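Local coordinates for protein catalase (Bacillus pumilus, PDB 4QOL) that breaks down hydrogen peroxide to water and oxygen at a haem iron, and also shows peroxidase-like reactivity toward phenolic substrates, at residues T107-R112 and L227-A232; L458-F463 and L478-R483. All coordinates share one frame; numbering follows the deposited sequence.

Contact 1 (T107-R112 and L227-A232); sequences TLRDPR and LSMEEA
Thr107 meets Ala232 in the tight, buried part of this contact: CG2 of Thr107 rests 3.4 Å from Ala232 O, and CB of Ala232 lies 3.6 Å from Thr107 O, each methyl against the other residue's carbonyl oxygen. Thr107 places CG2 anti to its own carbonyl carbon, while OG1 (chi1 43°) bonds to the amide oxygen of Gln236, one turn further along the helix. The looser side lies between Arg109 and Met229, both partly exposed. Here CG of Met229 comes to the edge of the guanidinium, in its plane, 3.6 Å from Arg109 NH2. A water takes the place of a direct polar link, accepting from Arg109 NH2 (3.1 Å) and donating to Leu227 O (2.6 Å); NH1 of Arg109 binds Leu181 O. The helix start is held by a capping box: Ser228 OG accepts from Glu231 N at 3.0 Å, and Glu231 OE1 takes the Ser228 N-H almost straight, at 171°. Within the loop, Arg112 turns back end-on, NH1 and NH2 both on Leu108 O, with NH1 also on Asp110 O, which probably helps hold the loop's curve. The contact sets the loop between strands 88-96 and 113-120 of the catalase barrel against the first turn of helix 229-236, with helix 434-448 touching both Arg109 and Met229, and Phe240 of a second subunit packing on Leu108.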
ATOM      1  N   THR A 107       6.932   2.084 -31.477  1.00 15.01           N
ATOM      2  CA  THR A 107       7.714   2.661 -32.582  1.00 16.63           C
ATOM      3  C   THR A 107       8.749   3.700 -32.162  1.00 16.27           C
ATOM      4  O   THR A 107       9.351   4.326 -33.032  1.00 18.98           O
ATOM      5  CB  THR A 107       6.732   3.362 -33.536  1.00 16.17           C
ATOM      6  OG1 THR A 107       5.792   4.090 -32.795  1.00 16.43           O
ATOM      7  CG2 THR A 107       5.960   2.346 -34.371  1.00 17.34           C
ATOM      8  N   LEU A 108       8.878   3.956 -30.847  1.00 14.34           N
ATOM      9  CA  LEU A 108       9.863   4.883 -30.362  1.00 14.84           C
ATOM     10  C   LEU A 108      11.270   4.306 -30.334  1.00 15.74           C
ATOM     11  O   LEU A 108      11.433   3.110 -30.236  1.00 17.79           O
ATOM     12  CB  LEU A 108       9.487   5.335 -28.963  1.00 14.72           C
ATOM     13  CG  LEU A 108       8.051   5.817 -28.728  1.00 15.56           C
ATOM     14  CD1 LEU A 108       7.805   6.309 -27.302  1.00 14.82           C
ATOM     15  CD2 LEU A 108       7.700   6.958 -29.708  1.00 15.74           C
ATOM     16  N   ARG A 109      12.266   5.197 -30.365  1.00 17.07           N
ATOM     17  CA  ARG A 109      13.649   4.789 -30.249  1.00 17.22           C
ATOM     18  C   ARG A 109      13.907   4.407 -28.806  1.00 17.97           C
ATOM     19  O   ARG A 109      13.522   5.166 -27.900  1.00 20.06           O
ATOM     20  CB  ARG A 109      14.566   5.932 -30.701  1.00 16.97           C
ATOM     21  CG  ARG A 109      16.043   5.556 -30.656  1.00 16.10           C
ATOM     22  CD  ARG A 109      16.968   6.592 -31.294  1.00 18.34           C
ATOM     23  NE  ARG A 109      16.537   6.959 -32.649  1.00 18.00           N
ATOM     24  CZ  ARG A 109      16.691   6.208 -33.721  1.00 19.20           C
ATOM     25  NH1 ARG A 109      17.431   5.080 -33.705  1.00 19.59           N
ATOM     26  NH2 ARG A 109      16.133   6.590 -34.818  1.00 19.69           N
ATOM     27  N   ASP A 110      14.539   3.275 -28.577  1.00 17.27           N
ATOM     28  CA  ASP A 110      14.799   2.800 -27.182  1.00 16.79           C
ATOM     29  C   ASP A 110      15.537   1.486 -27.327  1.00 15.98           C
ATOM     30  O   ASP A 110      15.241   0.732 -28.246  1.00 15.21           O
ATOM     31  CB  ASP A 110      13.464   2.519 -26.433  1.00 16.33           C
ATOM     32  CG  ASP A 110      13.244   3.363 -25.154  1.00 17.68           C
ATOM     33  OD1 ASP A 110      14.106   4.171 -24.721  1.00 18.52           O
ATOM     34  OD2 ASP A 110      12.044   3.350 -24.643  1.00 20.03           O
ATOM     35  N   PRO A 111      16.383   1.137 -26.346  1.00 15.47           N
ATOM     36  CA  PRO A 111      16.637  -0.330 -26.169  1.00 15.78           C
ATOM     37  C   PRO A 111      15.316  -1.071 -26.001  1.00 15.41           C
ATOM     38  O   PRO A 111      14.287  -0.460 -25.659  1.00 17.21           O
ATOM     39  CB  PRO A 111      17.455  -0.389 -24.914  1.00 15.47           C
ATOM     40  CG  PRO A 111      17.914   1.002 -24.668  1.00 15.20           C
ATOM     41  CD  PRO A 111      16.827   1.871 -25.162  1.00 15.82           C
ATOM     42  N   ARG A 112      15.318  -2.336 -26.346  1.00 15.83           N
ATOM     43  CA  ARG A 112      14.247  -3.203 -25.979  1.00 15.89           C
ATOM     44  C   ARG A 112      14.658  -4.192 -24.912  1.00 15.96           C
ATOM     45  O   ARG A 112      15.716  -4.824 -25.017  1.00 16.16           O
ATOM     46  CB  ARG A 112      13.788  -3.992 -27.205  1.00 15.50           C
ATOM     47  CG  ARG A 112      12.610  -3.370 -27.992  1.00 16.57           C
ATOM     48  CD  ARG A 112      12.815  -1.935 -28.405  1.00 16.02           C
ATOM     49  NE  ARG A 112      11.652  -1.376 -29.165  1.00 16.10           N
ATOM     50  CZ  ARG A 112      11.613  -0.116 -29.546  1.00 16.45           C
ATOM     51  NH1 ARG A 112      12.616   0.684 -29.280  1.00 16.46           N
ATOM     52  NH2 ARG A 112      10.558   0.368 -30.170  1.00 17.09           N
ATOM     53  N   LEU A 227      13.731  -0.473 -38.161  1.00 19.72           N
ATOM     54  CA  LEU A 227      12.953   0.581 -38.812  1.00 19.60           C
ATOM     55  C   LEU A 227      13.718   1.886 -38.880  1.00 20.27           C
ATOM     56  O   LEU A 227      14.301   2.344 -37.880  1.00 19.50           O
ATOM     57  CB  LEU A 227      11.616   0.867 -38.088  1.00 20.53           C
ATOM     58  CG  LEU A 227      10.742  -0.349 -37.783  1.00 21.39           C
ATOM     59  CD1 LEU A 227       9.528   0.015 -36.951  1.00 22.01           C
ATOM     60  CD2 LEU A 227      10.310  -1.039 -39.061  1.00 23.41           C
ATOM     61  N   SER A 228      13.673   2.521 -40.075  1.00 18.99           N
ATOM     62  CA  SER A 228      14.111   3.920 -40.184  1.00 20.36           C
ATOM     63  C   SER A 228      13.146   4.828 -39.430  1.00 19.81           C
ATOM     64  O   SER A 228      12.045   4.420 -39.091  1.00 20.95           O
ATOM     65  CB  SER A 228      14.173   4.350 -41.660  1.00 20.10           C
ATOM     66  OG  SER A 228      12.836   4.398 -42.186  1.00 21.69           O
ATOM     67  N   MET A 229      13.541   6.075 -39.193  1.00 19.72           N
ATOM     68  CA  MET A 229      12.622   7.011 -38.585  1.00 21.17           C
ATOM     69  C   MET A 229      11.329   7.083 -39.359  1.00 22.47           C
ATOM     70  O   MET A 229      10.253   7.161 -38.764  1.00 23.29           O
ATOM     71  CB  MET A 229      13.250   8.387 -38.396  1.00 23.80           C
ATOM     72  CG  MET A 229      14.419   8.400 -37.415  1.00 25.28           C
ATOM     73  SD  MET A 229      15.132  10.040 -37.122  1.00 31.25           S
ATOM     74  CE  MET A 229      13.744  11.044 -36.692  1.00 30.91           C
ATOM     75  N   GLU A 230      11.429   7.183 -40.690  1.00 23.05           N
ATOM     76  CA  GLU A 230      10.220   7.333 -41.522  1.00 23.64           C
ATOM     77  C   GLU A 230       9.368   6.048 -41.564  1.00 21.64           C
ATOM     78  O   GLU A 230       8.164   6.127 -41.475  1.00 23.13           O
ATOM     79  CB  GLU A 230      10.548   7.853 -42.934  1.00 28.40           C
ATOM     80  CG  GLU A 230      11.960   7.681 -43.419  1.00 35.89           C
ATOM     81  CD  GLU A 230      13.037   8.483 -42.665  1.00 37.31           C
ATOM     82  OE1 GLU A 230      14.027   7.822 -42.312  1.00 37.27           O
ATOM     83  OE2 GLU A 230      12.930   9.730 -42.443  1.00 41.21           O
ATOM     84  N   GLU A 231       9.989   4.887 -41.585  1.00 21.72           N
ATOM     85  CA  GLU A 231       9.238   3.609 -41.437  1.00 21.55           C
ATOM     86  C   GLU A 231       8.530   3.488 -40.084  1.00 20.06           C
ATOM     87  O   GLU A 231       7.317   3.145 -40.001  1.00 19.61           O
ATOM     88  CB  GLU A 231      10.129   2.402 -41.612  1.00 25.30           C
ATOM     89  CG  GLU A 231      10.615   2.274 -43.036  1.00 28.58           C
ATOM     90  CD  GLU A 231      11.777   1.342 -43.236  1.00 31.49           C
ATOM     91  OE1 GLU A 231      12.497   0.956 -42.278  1.00 27.33           O
ATOM     92  OE2 GLU A 231      11.970   1.015 -44.430  1.00 36.61           O
ATOM     93  N   ALA A 232       9.207   3.923 -39.043  1.00 18.22           N
ATOM     94  CA  ALA A 232       8.562   3.902 -37.705  1.00 18.39           C
ATOM     95  C   ALA A 232       7.363   4.837 -37.642  1.00 17.72           C
ATOM     96  O   ALA A 232       6.324   4.528 -37.016  1.00 18.40           O
ATOM     97  CB  ALA A 232       9.579   4.283 -36.632  1.00 18.82           C
TER
HETATM   98  O   HOH W   1      15.788   4.202 -36.766  1.00 20.77           O

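Contact 2 (L458-F463 and L478-R483)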
ATOM      1  N   LEU A 458      29.731  19.295 -27.312  1.00 19.03           N
ATOM      2  CA  LEU A 458      30.381  18.238 -26.517  1.00 18.11           C
ATOM      3  C   LEU A 458      30.000  16.877 -27.090  1.00 17.25           C
ATOM      4  O   LEU A 458      30.811  16.010 -27.187  1.00 16.43           O
ATOM      5  CB  LEU A 458      29.970  18.424 -25.019  1.00 17.57           C
ATOM      6  CG  LEU A 458      30.626  17.393 -24.072  1.00 19.00           C
ATOM      7  CD1 LEU A 458      32.179  17.416 -24.106  1.00 19.61           C
ATOM      8  CD2 LEU A 458      30.142  17.616 -22.629  1.00 19.00           C
ATOM      9  N   ALA A 459      28.756  16.714 -27.558  1.00 17.33           N
ATOM     10  CA  ALA A 459      28.369  15.456 -28.205  1.00 16.99           C
ATOM     11  C   ALA A 459      29.186  15.159 -29.446  1.00 17.10           C
ATOM     12  O   ALA A 459      29.738  14.050 -29.610  1.00 17.79           O
ATOM     13  CB  ALA A 459      26.887  15.486 -28.574  1.00 16.76           C
ATOM     14  N   ILE A 460      29.328  16.177 -30.284  1.00 18.10           N
ATOM     15  CA  ILE A 460      30.179  16.060 -31.468  1.00 18.28           C
ATOM     16  C   ILE A 460      31.608  15.656 -31.133  1.00 19.44           C
ATOM     17  O   ILE A 460      32.182  14.774 -31.733  1.00 18.35           O
ATOM     18  CB  ILE A 460      30.176  17.397 -32.268  1.00 18.10           C
ATOM     19  CG1 ILE A 460      28.832  17.586 -32.916  1.00 17.27           C
ATOM     20  CG2 ILE A 460      31.273  17.403 -33.314  1.00 17.72           C
ATOM     21  CD1 ILE A 460      28.613  19.004 -33.343  1.00 17.18           C
ATOM     22  N   CYS A 461      32.177  16.321 -30.132  1.00 20.00           N
ATOM     23  CA  CYS A 461      33.521  16.009 -29.689  1.00 20.68           C
ATOM     24  C   CYS A 461      33.657  14.594 -29.172  1.00 19.90           C
ATOM     25  O   CYS A 461      34.676  13.936 -29.407  1.00 19.03           O
ATOM     26  CB  CYS A 461      33.972  17.033 -28.651  1.00 21.96           C
ATOM     27  SG  CYS A 461      34.225  18.677 -29.490  1.00 26.86           S
ATOM     28  N   ASN A 462      32.646  14.097 -28.448  1.00 18.43           N
ATOM     29  CA  ASN A 462      32.747  12.711 -27.999  1.00 18.08           C
ATOM     30  C   ASN A 462      32.768  11.735 -29.169  1.00 17.81           C
ATOM     31  O   ASN A 462      33.507  10.767 -29.147  1.00 17.93           O
ATOM     32  CB  ASN A 462      31.569  12.369 -27.021  1.00 17.16           C
ATOM     33  CG  ASN A 462      31.693  13.041 -25.657  1.00 18.06           C
ATOM     34  OD1 ASN A 462      32.755  13.372 -25.216  1.00 20.10           O
ATOM     35  ND2 ASN A 462      30.583  13.139 -24.953  1.00 16.46           N
ATOM     36  N   PHE A 463      31.912  11.959 -30.156  1.00 17.45           N
ATOM     37  CA  PHE A 463      31.868  11.063 -31.321  1.00 18.59           C
ATOM     38  C   PHE A 463      33.119  11.258 -32.205  1.00 19.10           C
ATOM     39  O   PHE A 463      33.614  10.296 -32.771  1.00 20.11           O
ATOM     40  CB  PHE A 463      30.564  11.275 -32.108  1.00 18.28           C
ATOM     41  CG  PHE A 463      29.332  10.907 -31.301  1.00 17.09           C
ATOM     42  CD1 PHE A 463      29.219   9.661 -30.785  1.00 18.27           C
ATOM     43  CD2 PHE A 463      28.268  11.806 -31.113  1.00 17.75           C
ATOM     44  CE1 PHE A 463      28.098   9.277 -30.053  1.00 18.60           C
ATOM     45  CE2 PHE A 463      27.105  11.456 -30.389  1.00 18.05           C
ATOM     46  CZ  PHE A 463      27.046  10.171 -29.850  1.00 18.56           C
ATOM     47  N   LEU A 478      25.046  18.910 -38.702  1.00 23.29           N
ATOM     48  CA  LEU A 478      24.514  19.914 -37.773  1.00 24.56           C
ATOM     49  C   LEU A 478      24.852  21.405 -38.067  1.00 23.75           C
ATOM     50  O   LEU A 478      24.363  22.294 -37.347  1.00 23.27           O
ATOM     51  CB  LEU A 478      24.901  19.544 -36.326  1.00 23.45           C
ATOM     52  CG  LEU A 478      24.171  18.357 -35.733  1.00 21.75           C
ATOM     53  CD1 LEU A 478      24.941  17.882 -34.500  1.00 21.71           C
ATOM     54  CD2 LEU A 478      22.706  18.668 -35.401  1.00 20.80           C
ATOM     55  N   GLY A 479      25.749  21.666 -39.037  1.00 22.42           N
ATOM     56  CA  GLY A 479      26.226  23.012 -39.317  1.00 23.54           C
ATOM     57  C   GLY A 479      27.110  23.578 -38.203  1.00 23.40           C
ATOM     58  O   GLY A 479      27.127  24.781 -38.022  1.00 25.15           O
ATOM     59  N   VAL A 480      27.805  22.721 -37.455  1.00 22.41           N
ATOM     60  CA  VAL A 480      28.679  23.176 -36.384  1.00 23.79           C
ATOM     61  C   VAL A 480      30.131  23.152 -36.804  1.00 22.95           C
ATOM     62  O   VAL A 480      30.663  22.163 -37.373  1.00 24.93           O
ATOM     63  CB  VAL A 480      28.567  22.287 -35.119  1.00 22.86           C
ATOM     64  CG1 VAL A 480      29.508  22.781 -34.036  1.00 23.26           C
ATOM     65  CG2 VAL A 480      27.158  22.362 -34.627  1.00 22.80           C
ATOM     66  N   ASP A 481      30.753  24.299 -36.550  1.00 23.81           N
ATOM     67  CA  ASP A 481      32.157  24.531 -36.966  1.00 24.58           C
ATOM     68  C   ASP A 481      33.049  24.062 -35.873  1.00 26.18           C
ATOM     69  O   ASP A 481      33.053  24.654 -34.792  1.00 30.51           O
ATOM     70  CB  ASP A 481      32.359  26.035 -37.212  1.00 24.97           C
ATOM     71  CG  ASP A 481      33.795  26.390 -37.551  1.00 27.52           C
ATOM     72  OD1 ASP A 481      34.672  25.514 -37.612  1.00 27.61           O
ATOM     73  OD2 ASP A 481      34.029  27.608 -37.765  1.00 34.47           O
ATOM     74  N   ILE A 482      33.815  23.009 -36.132  1.00 22.26           N
ATOM     75  CA  ILE A 482      34.699  22.464 -35.110  1.00 25.08           C
ATOM     76  C   ILE A 482      36.161  22.782 -35.357  1.00 25.09           C
ATOM     77  O   ILE A 482      37.033  22.191 -34.687  1.00 28.20           O
ATOM     78  CB  ILE A 482      34.489  20.926 -34.905  1.00 24.60           C
ATOM     79  CG1 ILE A 482      34.543  20.046 -36.181  1.00 25.61           C
ATOM     80  CG2 ILE A 482      33.134  20.711 -34.267  1.00 21.67           C
ATOM     81  CD1 ILE A 482      34.801  18.553 -35.906  1.00 27.72           C
ATOM     82  N   ARG A 483      36.463  23.646 -36.324  1.00 25.25           N
ATOM     83  CA  ARG A 483      37.852  24.076 -36.582  1.00 26.17           C
ATOM     84  C   ARG A 483      38.652  24.482 -35.342  1.00 31.30           C
ATOM     85  O   ARG A 483      39.745  23.945 -35.108  1.00 27.88           O
ATOM     86  CB  ARG A 483      37.890  25.202 -37.608  1.00 27.30           C
ATOM     87  CG  ARG A 483      37.642  24.756 -39.051  1.00 26.43           C
ATOM     88  CD  ARG A 483      37.752  25.922 -39.982  1.00 26.13           C
ATOM     89  NE  ARG A 483      36.672  26.892 -39.732  1.00 23.63           N
ATOM     90  CZ  ARG A 483      36.605  28.095 -40.269  1.00 25.19           C
ATOM     91  NH1 ARG A 483      37.514  28.480 -41.149  1.00 26.15           N
ATOM     92  NH2 ARG A 483      35.584  28.908 -39.976  1.00 26.13           N
TER
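Ile460 touches Leu478, Val480 and Ile482 with its two branches. With CG1 anti to the carbonyl carbon and CG2 anti to the backbone N (chi1 -70°), and the chain extended beyond CG1, CD1 is carried out to the loop: it lies 3.7 Å from Val480 CB, about equally near both valine methyls, and 4.0 Å from Leu478 CD1. The other branch, CG2, meets CG2 of Ile482 at 3.9 Å, methyl against methyl. Ile482 has CG1 between its backbone N and carbonyl carbon (chi1 52°), a rotamer that leaves CG2 to face the helix. All of this is apolar. The loop begins where helix 468-478 ends in a Schellman motif, Gly479 leaving it with positive phi, and the chain then passes across helix 453-466, in the C-terminal helical domain of the catalase; Leu474 and Ala475 of helix 468-478 also pack on Ile460. On the exposed side, Asp481 forms an Asx turn, OD1 accepting from Arg483 N at 2.9 Å. Arg483 lies side-on against the same carboxylate in a salt bridge, NE to OD1 and NH2 to OD2, the latter at 3.0 Å; NE and the backbone N approach OD1 from the two faces of its plane.

Overall arrangement
Both contacts are partly buried, but contact 1 lies nearer the centre of the chain (about 18 Å between centres, against about 33 Å for contact 2), and they hold different elements. Contact 1 joins a barrel loop to a short helix and mixes methyl-to-carbonyl packing with a water bridge, its arginines turned to backbone oxygens. Contact 2, in the C-terminal helical domain, ties a helix to the chain's closing loop by aliphatic side chains alone, with its charged pair kept within the loop on the exposed side. The nearest atoms of contact 1 and contact 2 are about 11 Å apart; helix 175-181 packs on residues of both 107-112 and 458-463, while helix 434-448 touches contact 1.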